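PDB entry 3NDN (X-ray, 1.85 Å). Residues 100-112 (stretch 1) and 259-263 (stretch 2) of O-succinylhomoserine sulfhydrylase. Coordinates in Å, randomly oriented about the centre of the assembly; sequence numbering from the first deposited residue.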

# COMPACT_ATOMS: atom_id res chain seq x y z
N PHE A 100 17.56 14.03 7.55
CA PHE A 100 17.60 12.56 7.60
C PHE A 100 16.29 12.02 8.20
O PHE A 100 15.90 12.45 9.30
N ALA A 101 15.61 11.12 7.49
CA ALA A 101 14.32 10.55 7.92
C ALA A 101 14.51 9.38 8.90
O ALA A 101 15.50 8.65 8.79
N THR A 102 13.56 9.20 9.83
CA THR A 102 13.61 8.11 10.86
C THR A 102 12.27 7.33 10.98
O THR A 102 11.27 7.74 10.38
N ALA A 103 12.26 6.23 11.76
CA ALA A 103 11.06 5.36 11.89
C ALA A 103 9.93 6.00 12.73
O ALA A 103 8.77 5.61 12.62
N SER A 104 10.28 6.98 13.56
CA SER A 104 9.31 7.62 14.48
C SER A 104 9.87 8.93 14.99
O SER A 104 11.05 9.22 14.79
N GLY A 105 9.04 9.75 15.65
CA GLY A 105 9.53 10.96 16.31
C GLY A 105 10.53 10.68 17.44
O GLY A 105 11.53 11.36 17.55
N MET A 106 10.26 9.66 18.26
CA MET A 106 11.19 9.29 19.34
C MET A 106 12.55 8.80 18.82
O MET A 106 13.60 9.06 19.44
N ALA A 107 12.54 8.12 17.68
CA ALA A 107 13.77 7.75 16.98
C ALA A 107 14.59 8.99 16.58
O ALA A 107 15.81 8.97 16.73
N ALA A 108 13.91 10.05 16.11
CA ALA A 108 14.59 11.33 15.83
C ALA A 108 15.20 11.96 17.10
O ALA A 108 16.34 12.41 17.07
N VAL A 109 14.42 12.00 18.19
CA VAL A 109 14.89 12.55 19.46
C VAL A 109 16.12 11.80 20.02
O VAL A 109 17.14 12.42 20.36
N PHE A 110 16.03 10.46 20.10
CA PHE A 110 17.12 9.66 20.66
C PHE A 110 18.39 9.72 19.78
O PHE A 110 19.50 9.94 20.30
N THR A 111 18.22 9.54 18.47
CA THR A 111 19.37 9.55 17.56
C THR A 111 20.05 10.93 17.47
O THR A 111 21.28 11.01 17.41
N SER A 112 19.26 12.01 17.52
CA SER A 112 19.83 13.37 17.41
C SER A 112 20.70 13.68 18.65
O SER A 112 21.82 14.19 18.52
N GLY A 259 20.10 1.39 12.62
CA GLY A 259 18.90 1.13 11.76
C GLY A 259 17.46 1.42 12.16
O GLY A 259 16.57 0.61 11.86
N PRO A 260 17.18 2.58 12.81
CA PRO A 260 15.77 2.91 13.00
C PRO A 260 15.19 3.57 11.71
O PRO A 260 14.83 4.75 11.73
N ALA A 261 15.07 2.78 10.64
CA ALA A 261 14.83 3.28 9.27
C ALA A 261 13.38 3.55 8.93
O ALA A 261 12.51 2.75 9.27
N MET A 262 13.12 4.64 8.19
CA MET A 262 11.78 4.92 7.65
C MET A 262 11.45 3.98 6.47
O MET A 262 12.28 3.74 5.57
N SER A 263 10.24 3.43 6.50
CA SER A 263 9.78 2.57 5.42
C SER A 263 9.44 3.44 4.18
O SER A 263 8.89 4.52 4.32

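This is a small, mostly apolar contact between segments far apart in sequence, pinned by one direct backbone hydrogen bond and one bridging water. It buries 307 Å² in all, counting both sides.

Pro-260 and Met-262 supply most of the surface from stretch 2, and both point their CB toward stretch 1. The ring of Pro-260, with C-gamma endo pucker, packs against one side of the helix, at Ala-107 and Thr-111. Pro-260 CB lies 4.1 Å from CB of Ala-107, and Pro-260 CG lies 4.0 Å from OG1 of Thr-111. Ala-107 and Thr-111 are one helical turn apart, so they present their side chains to the proline together. Thr-111 is in the m rotamer.

Met-262 has chi1 t, chi2 t and chi3 m. The extended first part of the side chain carries Met-262 SD to 3.9 Å from CB of Ala-101, which points toward stretch 2. Nearer the backbone, CB of Met-262 sits 3.4 Å from O of Thr-102. Ala-261, between Pro-260 and Met-262, points its CB away; Ala-261 O meets Ala-103 CB at 3.6 Å.

The direct polar link runs from Ala-103 N to Pro-260 O, 3.0 Å, with an N-H...acceptor angle of 131°. Water 1 adds a second, indirect link between the backbones. The O of water 1 donates to Ala-101 O at 2.9 Å and accepts from Met-262 N at 2.9 Å, so it bridges a gap that the two stretches do not close directly.

Two polar side chains, Thr-102 and Ser-104, bond within stretch 1. Thr-102, rotamer p, points away overall, though its CB still touches stretch 2; Thr-102 OG1 donates to Ser-104 O at 2.8 Å. Ser-104, also p, points away and caps the helix: Ser-104 OG accepts from Ala-107 N at 3.1 Å and has a further partner elsewhere in the structure. These bonds lie where the strand gives way to the helix.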

# COMPACT_ATOMS: atom_id res chain seq x y z
CB PHE A 100 18.79 12.06 8.45
CG PHE A 100 19.41 10.77 7.92
CD1 PHE A 100 20.71 10.75 7.44
CD2 PHE A 100 18.66 9.59 7.88
CE1 PHE A 100 21.28 9.57 6.92
CE2 PHE A 100 19.22 8.40 7.37
CZ PHE A 100 20.53 8.39 6.89
CB ALA A 101 13.50 10.06 6.69
CB THR A 102 13.95 8.68 12.25
OG1 THR A 102 12.86 9.46 12.73
CG2 THR A 102 15.24 9.55 12.25
CB ALA A 103 11.46 3.98 12.52
CB SER A 104 8.99 6.68 15.67
OG SER A 104 10.11 6.57 16.56
CB MET A 106 10.56 8.27 20.30
CG MET A 106 9.53 8.84 21.28
SD MET A 106 9.94 10.44 22.05
CE MET A 106 11.40 10.03 23.02
CB ALA A 107 13.48 6.88 15.78
CB ALA A 108 13.66 12.34 15.11
CB VAL A 109 13.75 12.58 20.54
CG1 VAL A 109 14.30 13.03 21.90
CG2 VAL A 109 12.62 13.47 20.08
CB PHE A 110 16.71 8.18 20.93
CG PHE A 110 17.88 7.31 21.32
CD1 PHE A 110 18.41 7.37 22.62
CD2 PHE A 110 18.51 6.51 20.37
CE1 PHE A 110 19.53 6.62 22.97
CE2 PHE A 110 19.61 5.74 20.70
CZ PHE A 110 20.14 5.79 22.01
CB THR A 111 19.01 8.96 16.16
OG1 THR A 111 18.56 7.60 16.33
CG2 THR A 111 20.20 8.97 15.22
CB SER A 112 18.75 14.43 17.21
OG SER A 112 17.91 14.58 18.34
CB PRO A 260 15.80 3.89 14.18
CG PRO A 260 17.15 4.55 14.11
CD PRO A 260 18.07 3.67 13.25
CB ALA A 261 15.42 2.28 8.24
CB MET A 262 11.63 6.41 7.25
CG MET A 262 10.25 6.75 6.65
SD MET A 262 10.00 8.45 6.11
CE MET A 262 9.60 9.28 7.65
CB SER A 263 8.55 1.78 5.87
OG SER A 263 7.84 1.28 4.76
O HOH W 1 15.52 6.11 7.43